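Local atomic coordinates of HTH-type transcriptional activator AmpR (Citrobacter freundii, PDB entry 3KOS), a protein that regulates expression of the AmpC beta-lactamase gene as a LysR-family DNA-binding transcription factor, represented here by its effector-binding domain. Residues Leu59-Arg64 with Tyr182-Leu187; Val19-Ile24 with Val157-His162; Cys26-Leu31 with Ile45-Asn50; Arg108-Asp113 with Val133-Ser138. All coordinates share one frame; numbering follows the deposited sequence.

Interaction 1. Residues Leu59-Arg64 with Tyr182-Leu187; sequences LDYTIR and YWITRL
I184 carries CG1 anti to its backbone N (chi1 -173°), while Y61 keeps its ring beside its own backbone N (chi1 -85°). Together these torsions lay the tip of I184 on the tyrosine. I184 CD1 sits over one face of the Y61 ring, 3.8 Å from the centroid and shifted toward the rim: a CH-pi contact. T185 O lies at the edge of the same ring, in its plane. R186 CB comes to 3.9 Å from Y61 CE1.

The two strands run antiparallel. T62 with T185 and R64 with W183 are hydrogen-bonded pairs, and the non-hydrogen-bonded pair I63 with I184 lies between them. T185 N donates to T62 O at 2.8 Å. T185 O takes two bonds, one from T62 N at 3.0 Å and one from a water, which also binds T62 OG1. A second water joins D60 O to L187 N. On the face that holds T62 and T185, R64 bends at chi3, and its NH2 comes to 3.1 Å from T185 OG1. The R64 guanidinium also makes a cation-pi contact with W70.

In the six-stranded mixed sheet, strand 12-19 flanks strand 61-66 and strand 73-86 flanks strand 181-187. Helix 194-209 packs on the I63 and I184 face through L203 and F199, and its S200 bonds Y61 OH.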
loop_
_atom_site.group_PDB
_atom_site.type_symbol
_atom_site.label_atom_id
_atom_site.label_comp_id
_atom_site.label_asym_id
_atom_site.label_seq_id
_atom_site.Cartn_x
_atom_site.Cartn_y
_atom_site.Cartn_z
ATOM N N LEU A 59 13.599 7.959 12.458
ATOM C CA LEU A 59 14.302 7.414 11.301
ATOM C C LEU A 59 15.689 8.021 11.118
ATOM O O LEU A 59 15.909 9.190 11.435
ATOM C CB LEU A 59 13.494 7.662 10.031
ATOM C CG LEU A 59 12.071 7.099 10.003
ATOM C CD1 LEU A 59 11.400 7.488 8.692
ATOM C CD2 LEU A 59 12.076 5.583 10.191
ATOM N N ASP A 60 16.615 7.230 10.587
ATOM C CA ASP A 60 17.892 7.779 10.124
ATOM C C ASP A 60 17.724 8.380 8.734
ATOM O O ASP A 60 18.062 9.545 8.501
ATOM C CB ASP A 60 18.967 6.686 10.125
ATOM C CG ASP A 60 19.297 6.212 11.524
ATOM O OD1 ASP A 60 19.516 7.080 12.398
ATOM O OD2 ASP A 60 19.327 4.991 11.760
ATOM N N TYR A 61 17.184 7.571 7.818
ATOM C CA TYR A 61 16.924 7.981 6.449
ATOM C C TYR A 61 15.455 7.763 6.093
ATOM O O TYR A 61 14.803 6.869 6.634
ATOM C CB TYR A 61 17.728 7.124 5.477
ATOM C CG TYR A 61 19.153 7.572 5.221
ATOM C CD1 TYR A 61 19.465 8.912 5.012
ATOM C CD2 TYR A 61 20.175 6.639 5.131
ATOM C CE1 TYR A 61 20.776 9.309 4.744
ATOM C CE2 TYR A 61 21.476 7.026 4.870
ATOM C CZ TYR A 61 21.769 8.358 4.682
ATOM O OH TYR A 61 23.077 8.716 4.414
ATOM N N THR A 62 14.972 8.558 5.148
ATOM C CA THR A 62 13.650 8.367 4.550
ATOM C C THR A 62 13.825 8.206 3.043
ATOM O O THR A 62 14.479 9.023 2.396
ATOM C CB THR A 62 12.772 9.599 4.787
ATOM O OG1 THR A 62 12.678 9.854 6.193
ATOM C CG2 THR A 62 11.370 9.386 4.212
ATOM N N ILE A 63 13.268 7.144 2.472
ATOM C CA ILE A 63 13.263 7.048 1.022
ATOM C C ILE A 63 11.866 7.440 0.581
ATOM O O ILE A 63 10.890 6.925 1.108
ATOM C CB ILE A 63 13.651 5.659 0.533
ATOM C CG1 ILE A 63 15.137 5.406 0.865
ATOM C CG2 ILE A 63 13.395 5.558 -0.968
ATOM C CD1 ILE A 63 15.629 4.000 0.521
ATOM N N ARG A 64 11.782 8.385 -0.352
ATOM C CA ARG A 64 10.515 9.015 -0.676
ATOM C C ARG A 64 10.444 9.445 -2.133
ATOM O O ARG A 64 11.464 9.529 -2.827
ATOM C CB ARG A 64 10.320 10.242 0.220
ATOM C CG ARG A 64 11.307 11.348 -0.064
ATOM C CD ARG A 64 11.602 12.148 1.203
ATOM N NE ARG A 64 10.381 12.629 1.835
ATOM C CZ ARG A 64 10.350 13.272 2.997
ATOM N NH1 ARG A 64 9.191 13.675 3.510
ATOM N NH2 ARG A 64 11.480 13.510 3.647
ATOM N N TYR A 182 12.709 9.332 -7.083
ATOM C CA TYR A 182 12.938 8.770 -5.756
ATOM C C TYR A 182 14.221 9.327 -5.165
ATOM O O TYR A 182 15.247 9.413 -5.850
ATOM C CB TYR A 182 12.933 7.233 -5.783
ATOM C CG TYR A 182 11.541 6.690 -6.071
ATOM C CD1 TYR A 182 10.561 6.672 -5.078
ATOM C CD2 TYR A 182 11.206 6.230 -7.334
ATOM C CE1 TYR A 182 9.279 6.208 -5.340
ATOM C CE2 TYR A 182 9.919 5.760 -7.611
ATOM C CZ TYR A 182 8.965 5.746 -6.608
ATOM O OH TYR A 182 7.681 5.292 -6.875
ATOM N N TRP A 183 14.139 9.723 -3.900
ATOM C CA TRP A 183 15.255 10.348 -3.190
ATOM C C TRP A 183 15.462 9.675 -1.849
ATOM O O TRP A 183 14.531 9.093 -1.282
ATOM C CB TRP A 183 14.930 11.818 -2.908
ATOM C CG TRP A 183 14.720 12.642 -4.122
ATOM C CD1 TRP A 183 13.591 12.716 -4.886
ATOM C CD2 TRP A 183 15.668 13.540 -4.716
ATOM N NE1 TRP A 183 13.783 13.597 -5.927
ATOM C CE2 TRP A 183 15.049 14.115 -5.844
ATOM C CE3 TRP A 183 16.985 13.906 -4.404
ATOM C CZ2 TRP A 183 15.695 15.043 -6.659
ATOM C CZ3 TRP A 183 17.628 14.828 -5.216
ATOM C CH2 TRP A 183 16.982 15.382 -6.330
ATOM N N ILE A 184 16.680 9.764 -1.328
ATOM C CA ILE A 184 16.911 9.398 0.066
ATOM C C ILE A 184 17.239 10.680 0.851
ATOM O O ILE A 184 18.039 11.493 0.405
ATOM C CB ILE A 184 18.023 8.324 0.210
ATOM C CG1 ILE A 184 18.122 7.838 1.667
ATOM C CG2 ILE A 184 19.361 8.834 -0.322
ATOM C CD1 ILE A 184 18.890 6.510 1.840
ATOM N N THR A 185 16.605 10.871 1.996
ATOM C CA THR A 185 16.736 12.137 2.707
ATOM C C THR A 185 17.064 11.956 4.185
ATOM O O THR A 185 16.599 11.011 4.828
ATOM C CB THR A 185 15.472 13.040 2.534
ATOM O OG1 THR A 185 14.356 12.494 3.253
ATOM C CG2 THR A 185 15.107 13.160 1.069
ATOM N N ARG A 186 17.887 12.869 4.701
ATOM C CA ARG A 186 18.245 12.914 6.113
ATOM C C ARG A 186 17.844 14.292 6.623
ATOM O O ARG A 186 18.152 15.302 5.991
ATOM C CB ARG A 186 19.772 12.732 6.255
ATOM C CG ARG A 186 20.325 12.920 7.653
ATOM C CD ARG A 186 21.872 12.941 7.659
ATOM N NE ARG A 186 22.422 14.019 6.834
ATOM C CZ ARG A 186 22.718 15.230 7.298
ATOM N NH1 ARG A 186 22.527 15.514 8.578
ATOM N NH2 ARG A 186 23.210 16.155 6.488
ATOM N N LEU A 187 17.136 14.350 7.743
ATOM C CA LEU A 187 16.891 15.650 8.368
ATOM C C LEU A 187 18.250 16.279 8.622
ATOM O O LEU A 187 19.160 15.604 9.084
ATOM C CB LEU A 187 16.153 15.490 9.694
ATOM C CG LEU A 187 14.669 15.149 9.593
ATOM C CD1 LEU A 187 14.047 15.103 10.980
ATOM C CD2 LEU A 187 13.965 16.176 8.714
HETATM O O HOH W 1 16.555 11.858 9.134
HETATM O O HOH W 2 14.887 11.430 7.067
#

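Interaction 2. Residues Val19-Ile24 with Val157-His162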
loop_
_atom_site.group_PDB
_atom_site.type_symbol
_atom_site.label_atom_id
_atom_site.label_comp_id
_atom_site.label_asym_id
_atom_site.label_seq_id
_atom_site.Cartn_x
_atom_site.Cartn_y
_atom_site.Cartn_z
ATOM N N VAL A 19 9.178 4.512 1.212
ATOM C CA VAL A 19 7.856 4.525 0.578
ATOM C C VAL A 19 7.600 3.136 -0.023
ATOM O O VAL A 19 8.481 2.551 -0.655
ATOM C CB VAL A 19 7.716 5.666 -0.471
ATOM C CG1 VAL A 19 8.800 5.565 -1.573
ATOM C CG2 VAL A 19 6.320 5.678 -1.073
ATOM N N GLY A 20 6.402 2.594 0.202
ATOM C CA GLY A 20 6.154 1.193 -0.083
ATOM C C GLY A 20 6.428 0.825 -1.526
ATOM O O GLY A 20 6.958 -0.252 -1.827
ATOM N N THR A 21 6.054 1.725 -2.427
ATOM C CA THR A 21 6.225 1.487 -3.851
ATOM C C THR A 21 7.688 1.212 -4.191
ATOM O O THR A 21 8.003 0.303 -4.965
ATOM C CB THR A 21 5.689 2.668 -4.663
ATOM O OG1 THR A 21 4.279 2.801 -4.405
ATOM C CG2 THR A 21 5.903 2.438 -6.152
ATOM N N PHE A 22 8.580 1.996 -3.605
ATOM C CA PHE A 22 10.022 1.796 -3.812
ATOM C C PHE A 22 10.537 0.525 -3.145
ATOM O O PHE A 22 11.411 -0.145 -3.688
ATOM C CB PHE A 22 10.805 2.996 -3.304
ATOM C CG PHE A 22 12.277 2.969 -3.651
ATOM C CD1 PHE A 22 13.191 2.420 -2.776
ATOM C CD2 PHE A 22 12.737 3.519 -4.841
ATOM C CE1 PHE A 22 14.547 2.410 -3.077
ATOM C CE2 PHE A 22 14.094 3.509 -5.153
ATOM C CZ PHE A 22 14.997 2.951 -4.267
ATOM N N ALA A 23 10.023 0.208 -1.956
ATOM C CA ALA A 23 10.439 -1.008 -1.268
ATOM C C ALA A 23 10.133 -2.234 -2.127
ATOM O O ALA A 23 10.987 -3.102 -2.331
ATOM C CB ALA A 23 9.728 -1.111 0.096
ATOM N N ILE A 24 8.910 -2.303 -2.640
ATOM C CA ILE A 24 8.491 -3.462 -3.421
ATOM C C ILE A 24 9.147 -3.483 -4.804
ATOM O O ILE A 24 9.576 -4.531 -5.295
ATOM C CB ILE A 24 6.949 -3.485 -3.600
ATOM C CG1 ILE A 24 6.250 -3.599 -2.246
ATOM C CG2 ILE A 24 6.535 -4.631 -4.501
ATOM C CD1 ILE A 24 6.702 -4.809 -1.397
ATOM N N VAL A 157 6.506 3.489 -13.927
ATOM C CA VAL A 157 6.501 2.192 -14.589
ATOM C C VAL A 157 7.620 1.275 -14.089
ATOM O O VAL A 157 7.420 0.064 -13.972
ATOM C CB VAL A 157 6.583 2.331 -16.129
ATOM C CG1 VAL A 157 5.470 3.232 -16.641
ATOM C CG2 VAL A 157 7.914 2.888 -16.548
ATOM N N ARG A 158 8.786 1.844 -13.810
ATOM C CA ARG A 158 9.935 1.042 -13.392
ATOM C C ARG A 158 9.756 0.416 -12.001
ATOM O O ARG A 158 10.543 -0.449 -11.599
ATOM C CB ARG A 158 11.235 1.857 -13.444
HETATM N N MSE A 159 8.745 0.864 -11.259
HETATM C CA MSE A 159 8.473 0.272 -9.948
HETATM C C MSE A 159 7.549 -0.935 -10.060
HETATM O O MSE A 159 7.265 -1.601 -9.053
HETATM C CB MSE A 159 7.884 1.312 -8.988
HETATM C CG MSE A 159 8.835 2.450 -8.662
HETATM SE SE MSE A 159 10.395 1.779 -7.647
HETATM C CE MSE A 159 11.836 2.544 -8.750
ATOM N N PHE A 160 7.083 -1.225 -11.279
ATOM C CA PHE A 160 6.119 -2.306 -11.478
ATOM C C PHE A 160 6.554 -3.310 -12.540
ATOM O O PHE A 160 5.740 -3.984 -13.152
ATOM C CB PHE A 160 4.709 -1.736 -11.712
ATOM C CG PHE A 160 4.191 -1.000 -10.511
ATOM C CD1 PHE A 160 3.735 -1.708 -9.405
ATOM C CD2 PHE A 160 4.242 0.384 -10.446
ATOM C CE1 PHE A 160 3.304 -1.045 -8.260
ATOM C CE2 PHE A 160 3.801 1.058 -9.303
ATOM C CZ PHE A 160 3.335 0.345 -8.215
ATOM N N THR A 161 7.866 -3.440 -12.705
ATOM C CA THR A 161 8.398 -4.375 -13.686
ATOM C C THR A 161 7.949 -5.798 -13.376
ATOM O O THR A 161 7.744 -6.591 -14.292
ATOM C CB THR A 161 9.948 -4.313 -13.764
ATOM O OG1 THR A 161 10.506 -4.831 -12.554
ATOM C CG2 THR A 161 10.412 -2.895 -13.944
ATOM N N HIS A 162 7.776 -6.124 -12.095
ATOM C CA HIS A 162 7.300 -7.461 -11.727
ATOM C C HIS A 162 5.903 -7.754 -12.304
ATOM O O HIS A 162 5.634 -8.869 -12.756
ATOM C CB HIS A 162 7.339 -7.686 -10.205
ATOM C CG HIS A 162 6.542 -6.690 -9.415
ATOM N ND1 HIS A 162 6.976 -5.399 -9.189
ATOM C CD2 HIS A 162 5.349 -6.802 -8.783
ATOM C CE1 HIS A 162 6.076 -4.755 -8.463
ATOM N NE2 HIS A 162 5.078 -5.584 -8.206
HETATM O O HOH W 3 5.986 -1.566 -6.421
#
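The selenium of M159 makes a Met-aromatic contact with F22, and no direct hydrogen bond joins the two segments. M159 is a selenomethionine here, a labelled form of the natural methionine. The contact sets the first turn of helix 20-37 against the short 3-10 turn around M159 and the start of helix 161-165. It lies within the LysR effector-binding domain, an alpha-beta fold related to the periplasmic binding proteins. M159 SE is 5.0 Å from the F22 ring centroid and 53° off the ring normal, so the approach is oblique. M159 SE is also 3.9 Å from F22 CA. M159 CB already points to the helix; bends at chi2 and chi3 carry SE to F22.

T21 CG2 meets both M159 and F160. Set anti to the backbone N, it touches M159 CB at 3.6 Å and F160 CZ at 3.9 Å. The same rotation sets OG1 anti to the carbonyl carbon (chi1 -62°), and it bonds a sulfonate oxygen of a bound MES, probably from the crystallisation liquor. One water spans the gap between the backbones, donating to T21 O at 3.1 Å and to M159 O at 2.9 Å.

The outer end of the contact lies at the dimer interface. There I24 packs on T141 and H162 on E144 of the second subunit. Within the chain, I24 CG2 rests 4.0 Å from H162 CE1.

Interaction 3. Residues Cys26-Leu31 with Ile45-Asn50; sequences CLFPLL and ISTHNN
F28 meets I45 with the edge of its ring: I45 CG2 lies in the ring plane, 3.9 Å from F28 CE1. T47 CG2 comes obliquely to the same ring, 4.3 Å from F28 CZ. The near-zero chi2 of F28 (-6°) brings CA almost into the ring plane, and this turn presents the edge to the strand.

The contact belongs to the beta-alpha-beta unit of strand 12-19, helix 20-37 and strand 41-48. Here the helix packs over the last strand. Their short axes are 11.9 Å apart and nearly antiparallel, at 165°. I45 is the centre of the apolar contact. Its CD1 meets L31 tip to tip, with L31 CD1 at 3.2 Å. That is tighter than normal van der Waals contact, so the exact placing of the two methyls is doubtful. L27 CD2 is a looser neighbour of the same I45 CD1, at 4.4 Å. The helix kinks at P29, whose N has no hydrogen to give. L30 N then bonds L27 O at 2.9 Å, three residues back.

Strand 41-48 is an outermost strand of its sheet within the chain, and I45 and T47 make backbone hydrogen bonds to the second subunit. M134 of that subunit packs on F28, L31 and I45, and its D137 bonds T47 OG1. This side of the unit is therefore dimer interface.

Just past the contact the chain turns. H48 ND1 accepts a bond from N50 N at 2.9 Å, with the donor in the imidazole plane.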
loop_
_atom_site.group_PDB
_atom_site.type_symbol
_atom_site.label_atom_id
_atom_site.label_comp_id
_atom_site.label_asym_id
_atom_site.label_seq_id
_atom_site.Cartn_x
_atom_site.Cartn_y
_atom_site.Cartn_z
ATOM N N CYS A 26 11.868 -1.844 -6.005
ATOM C CA CYS A 26 13.306 -1.612 -6.161
ATOM C C CYS A 26 14.169 -2.161 -5.019
ATOM O O CYS A 26 15.062 -2.980 -5.244
ATOM C CB CYS A 26 13.572 -0.116 -6.359
ATOM S SG CYS A 26 15.326 0.318 -6.620
ATOM N N LEU A 27 13.920 -1.707 -3.794
ATOM C CA LEU A 27 14.837 -2.002 -2.690
ATOM C C LEU A 27 14.855 -3.458 -2.237
ATOM O O LEU A 27 15.923 -4.036 -2.043
ATOM C CB LEU A 27 14.538 -1.097 -1.491
ATOM C CG LEU A 27 15.505 -1.255 -0.320
ATOM C CD1 LEU A 27 16.930 -0.919 -0.780
ATOM C CD2 LEU A 27 15.063 -0.365 0.838
ATOM N N PHE A 28 13.683 -4.046 -2.025
ATOM C CA PHE A 28 13.628 -5.382 -1.442
ATOM C C PHE A 28 14.403 -6.419 -2.258
ATOM O O PHE A 28 15.139 -7.221 -1.690
ATOM C CB PHE A 28 12.177 -5.830 -1.195
ATOM C CG PHE A 28 11.538 -5.192 0.012
ATOM C CD1 PHE A 28 12.270 -4.382 0.858
ATOM C CD2 PHE A 28 10.192 -5.416 0.302
ATOM C CE1 PHE A 28 11.675 -3.795 1.976
ATOM C CE2 PHE A 28 9.600 -4.843 1.409
ATOM C CZ PHE A 28 10.332 -4.032 2.245
ATOM N N PRO A 29 14.259 -6.392 -3.587
ATOM C CA PRO A 29 15.011 -7.361 -4.390
ATOM C C PRO A 29 16.526 -7.175 -4.256
ATOM O O PRO A 29 17.279 -8.117 -4.507
ATOM C CB PRO A 29 14.577 -7.037 -5.818
ATOM C CG PRO A 29 13.200 -6.431 -5.669
ATOM C CD PRO A 29 13.293 -5.624 -4.400
ATOM N N LEU A 30 16.954 -5.978 -3.869
ATOM C CA LEU A 30 18.386 -5.677 -3.762
ATOM C C LEU A 30 18.954 -5.881 -2.364
ATOM O O LEU A 30 20.171 -5.788 -2.171
ATOM C CB LEU A 30 18.657 -4.245 -4.210
ATOM C CG LEU A 30 18.359 -3.971 -5.683
ATOM C CD1 LEU A 30 18.429 -2.493 -5.979
ATOM C CD2 LEU A 30 19.328 -4.751 -6.559
ATOM N N LEU A 31 18.100 -6.166 -1.383
ATOM C CA LEU A 31 18.577 -6.179 0.001
ATOM C C LEU A 31 19.676 -7.216 0.274
ATOM O O LEU A 31 20.582 -6.965 1.067
ATOM C CB LEU A 31 17.425 -6.325 1.000
ATOM C CG LEU A 31 16.684 -5.028 1.331
ATOM C CD1 LEU A 31 15.622 -5.304 2.392
ATOM C CD2 LEU A 31 17.640 -3.931 1.782
ATOM N N ILE A 45 14.013 -1.869 8.488
ATOM C CA ILE A 45 13.212 -1.258 7.437
ATOM C C ILE A 45 11.746 -1.182 7.825
ATOM O O ILE A 45 11.187 -2.147 8.334
ATOM C CB ILE A 45 13.307 -2.062 6.144
ATOM C CG1 ILE A 45 14.755 -2.061 5.659
ATOM C CG2 ILE A 45 12.377 -1.481 5.091
ATOM C CD1 ILE A 45 14.963 -2.868 4.434
ATOM N N SER A 46 11.138 -0.026 7.587
ATOM C CA SER A 46 9.692 0.123 7.736
ATOM C C SER A 46 9.192 0.825 6.485
ATOM O O SER A 46 9.958 1.530 5.837
ATOM C CB SER A 46 9.357 0.938 8.986
ATOM O OG SER A 46 9.944 2.226 8.920
ATOM N N THR A 47 7.934 0.603 6.115
ATOM C CA THR A 47 7.399 1.260 4.929
ATOM C C THR A 47 6.400 2.345 5.312
ATOM O O THR A 47 5.817 2.319 6.397
ATOM C CB THR A 47 6.721 0.262 3.947
ATOM O OG1 THR A 47 5.575 -0.317 4.576
ATOM C CG2 THR A 47 7.699 -0.842 3.541
ATOM N N HIS A 48 6.206 3.294 4.409
ATOM C CA HIS A 48 5.256 4.378 4.621
ATOM C C HIS A 48 4.589 4.716 3.290
ATOM O O HIS A 48 4.953 4.152 2.252
ATOM C CB HIS A 48 5.952 5.605 5.241
ATOM C CG HIS A 48 7.119 6.127 4.448
ATOM N ND1 HIS A 48 6.964 6.878 3.301
ATOM C CD2 HIS A 48 8.455 6.044 4.660
ATOM C CE1 HIS A 48 8.152 7.217 2.832
ATOM N NE2 HIS A 48 9.072 6.722 3.637
ATOM N N ASN A 49 3.591 5.600 3.316
ATOM C CA ASN A 49 2.902 5.966 2.085
ATOM C C ASN A 49 3.310 7.343 1.563
ATOM O O ASN A 49 2.504 8.067 0.963
ATOM C CB ASN A 49 1.373 5.845 2.244
ATOM C CG ASN A 49 0.794 6.847 3.234
ATOM O OD1 ASN A 49 1.519 7.593 3.892
ATOM N ND2 ASN A 49 -0.533 6.875 3.331
ATOM N N ASN A 50 4.570 7.694 1.800
ATOM C CA ASN A 50 5.138 8.968 1.372
ATOM C C ASN A 50 4.760 10.160 2.240
ATOM O O ASN A 50 5.302 11.246 2.057
ATOM C CB ASN A 50 4.825 9.284 -0.089
ATOM C CG ASN A 50 6.009 9.896 -0.799
ATOM O OD1 ASN A 50 7.102 9.329 -0.774
ATOM N ND2 ASN A 50 5.810 11.045 -1.430
#

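Interaction 4. Residues Arg108-Asp113 with Val133-Ser138; sequences RSYRRD and VMVFDS
In a strand pair that borders the second subunit, to which V135 makes backbone hydrogen bonds, R108 lies alongside V135, both side chains pointing the same way. V135 CG2 rests over one face of the R108 guanidinium, 3.7 Å from R108 CZ. R112 CA lies against the opposite face, so the flat group is sandwiched. R108 NH1 bonds S109 O at 2.8 Å, which helps fix its rotation. The V133 side chain crosses that of R108 at about a right angle, V133 CG1 3.7 Å from R108 CG.

The backbones form the two-stranded parallel sheet of a beta-alpha-beta unit, strand 106-109, helix 114-121, strand 133-136. R108 N donates to M134 O at 3.0 Å, and R108 O accepts from F136 N at 2.8 Å.

In the loop that follows strand 106-109, Y110 CD1 touches V135 CG1 at 3.5 Å. F136 O lies at the edge of the tyrosine ring, and a water joins it to Y110 N. S109 OG accepts from R111 N, an ST turn, and also bonds E114. Y110 OH bonds T47 O of the second subunit. R111 NE makes a salt bridge to D113 OD1 at 2.7 Å.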
loop_
_atom_site.group_PDB
_atom_site.type_symbol
_atom_site.label_atom_id
_atom_site.label_comp_id
_atom_site.label_asym_id
_atom_site.label_seq_id
_atom_site.Cartn_x
_atom_site.Cartn_y
_atom_site.Cartn_z
ATOM N N ARG A 108 -5.581 7.535 -9.786
ATOM C CA ARG A 108 -4.461 8.459 -9.628
ATOM C C ARG A 108 -4.028 8.574 -8.171
ATOM O O ARG A 108 -4.702 8.074 -7.272
ATOM C CB ARG A 108 -4.820 9.840 -10.173
ATOM C CG ARG A 108 -5.923 10.547 -9.412
ATOM C CD ARG A 108 -5.904 12.030 -9.749
ATOM N NE ARG A 108 -7.038 12.761 -9.199
ATOM C CZ ARG A 108 -7.093 13.258 -7.967
ATOM N NH1 ARG A 108 -6.087 13.092 -7.126
ATOM N NH2 ARG A 108 -8.170 13.920 -7.574
ATOM N N SER A 109 -2.881 9.213 -7.949
ATOM C CA SER A 109 -2.408 9.481 -6.598
ATOM C C SER A 109 -3.082 10.742 -6.074
ATOM O O SER A 109 -3.950 11.309 -6.736
ATOM C CB SER A 109 -0.897 9.704 -6.600
ATOM O OG SER A 109 -0.618 11.022 -7.053
ATOM N N TYR A 110 -2.669 11.185 -4.892
ATOM C CA TYR A 110 -3.195 12.420 -4.314
ATOM C C TYR A 110 -2.821 13.681 -5.096
ATOM O O TYR A 110 -3.276 14.771 -4.754
ATOM C CB TYR A 110 -2.733 12.578 -2.874
ATOM C CG TYR A 110 -3.543 11.815 -1.853
ATOM C CD1 TYR A 110 -3.848 10.472 -2.033
ATOM C CD2 TYR A 110 -3.971 12.435 -0.684
ATOM C CE1 TYR A 110 -4.578 9.763 -1.080
ATOM C CE2 TYR A 110 -4.696 11.742 0.272
ATOM C CZ TYR A 110 -4.995 10.406 0.069
ATOM O OH TYR A 110 -5.710 9.718 1.025
ATOM N N ARG A 111 -1.989 13.542 -6.128
ATOM C CA ARG A 111 -1.719 14.656 -7.037
ATOM C C ARG A 111 -2.808 14.812 -8.099
ATOM O O ARG A 111 -2.952 13.980 -9.007
ATOM C CB ARG A 111 -0.360 14.508 -7.707
ATOM C CG ARG A 111 -0.188 15.469 -8.860
ATOM C CD ARG A 111 1.206 16.023 -8.892
ATOM N NE ARG A 111 1.315 17.131 -9.836
ATOM C CZ ARG A 111 2.455 17.754 -10.095
ATOM N NH1 ARG A 111 3.558 17.359 -9.476
ATOM N NH2 ARG A 111 2.492 18.756 -10.967
ATOM N N ARG A 112 -3.539 15.916 -8.005
ATOM C CA ARG A 112 -4.787 16.087 -8.750
ATOM C C ARG A 112 -4.662 16.189 -10.272
ATOM O O ARG A 112 -5.624 15.922 -10.991
ATOM C CB ARG A 112 -5.557 17.298 -8.212
ATOM N N ASP A 113 -3.496 16.573 -10.774
ATOM C CA ASP A 113 -3.395 16.856 -12.202
ATOM C C ASP A 113 -2.565 15.849 -13.006
ATOM O O ASP A 113 -2.186 16.133 -14.141
ATOM C CB ASP A 113 -2.873 18.282 -12.429
ATOM C CG ASP A 113 -1.485 18.500 -11.841
ATOM O OD1 ASP A 113 -0.921 17.549 -11.260
ATOM O OD2 ASP A 113 -0.957 19.628 -11.961
ATOM N N VAL A 133 -13.122 8.957 -10.932
ATOM C CA VAL A 133 -11.730 8.849 -10.495
ATOM C C VAL A 133 -11.647 8.258 -9.097
ATOM O O VAL A 133 -12.463 8.583 -8.235
ATOM C CB VAL A 133 -11.032 10.225 -10.482
ATOM C CG1 VAL A 133 -9.581 10.077 -10.004
ATOM C CG2 VAL A 133 -11.048 10.832 -11.867
HETATM N N MSE A 134 -10.657 7.398 -8.878
HETATM C CA MSE A 134 -10.352 6.908 -7.538
HETATM C C MSE A 134 -8.933 7.318 -7.185
HETATM O O MSE A 134 -8.045 7.276 -8.038
HETATM C CB MSE A 134 -10.510 5.388 -7.475
HETATM C CG MSE A 134 -11.775 4.908 -8.171
HETATM SE SE MSE A 134 -12.042 2.978 -7.947
HETATM C CE MSE A 134 -12.719 3.155 -6.147
ATOM N N VAL A 135 -8.739 7.725 -5.936
ATOM C CA VAL A 135 -7.504 8.363 -5.502
ATOM C C VAL A 135 -6.746 7.485 -4.509
ATOM O O VAL A 135 -7.332 6.986 -3.557
ATOM C CB VAL A 135 -7.829 9.717 -4.828
ATOM C CG1 VAL A 135 -6.565 10.366 -4.286
ATOM C CG2 VAL A 135 -8.535 10.635 -5.829
ATOM N N PHE A 136 -5.438 7.316 -4.719
ATOM C CA PHE A 136 -4.649 6.369 -3.933
ATOM C C PHE A 136 -3.446 6.984 -3.225
ATOM O O PHE A 136 -2.699 7.755 -3.820
ATOM C CB PHE A 136 -4.154 5.238 -4.835
ATOM C CG PHE A 136 -5.260 4.409 -5.385
ATOM C CD1 PHE A 136 -5.677 3.269 -4.719
ATOM C CD2 PHE A 136 -5.923 4.795 -6.534
ATOM C CE1 PHE A 136 -6.725 2.502 -5.213
ATOM C CE2 PHE A 136 -6.984 4.038 -7.031
ATOM C CZ PHE A 136 -7.385 2.897 -6.369
ATOM N N ASP A 137 -3.263 6.612 -1.960
ATOM C CA ASP A 137 -2.127 7.086 -1.178
ATOM C C ASP A 137 -0.847 6.378 -1.604
ATOM O O ASP A 137 0.256 6.902 -1.426
ATOM C CB ASP A 137 -2.369 6.858 0.315
ATOM C CG ASP A 137 -2.464 5.377 0.681
ATOM O OD1 ASP A 137 -3.090 4.590 -0.071
ATOM O OD2 ASP A 137 -1.930 4.998 1.745
ATOM N N SER A 138 -0.995 5.184 -2.173
ATOM C CA SER A 138 0.172 4.373 -2.531
ATOM C C SER A 138 -0.022 3.756 -3.909
ATOM O O SER A 138 -1.088 3.228 -4.196
ATOM C CB SER A 138 0.356 3.255 -1.503
ATOM O OG SER A 138 1.244 2.247 -1.993
HETATM O O HOH W 4 -0.521 9.715 -3.224
#

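Interactions 1 and 3 share one sheet. Interaction 2, near the centre of the chain, joins that part to the other. V19 N probably bonds I63 O at 3.0 Å, and Y182 packs on F22, which ties interaction 1 to interaction 2. G20 N probably bonds H48 O at 3.0 Å, and helix 20-37 runs through both interactions 2 and 3. The centre of interaction 4 is about 22 Å from that of interaction 1, but it touches interactions 2 and 3. N49 ND2 is 2.8 Å from D137 OD2. Interactions 3 and 4 of opposite subunits meet at the dimer interface. T21 and Y182 both bond MES sulfonate oxygens, which may mark a pocket near the meeting of interactions 1, 2 and 4.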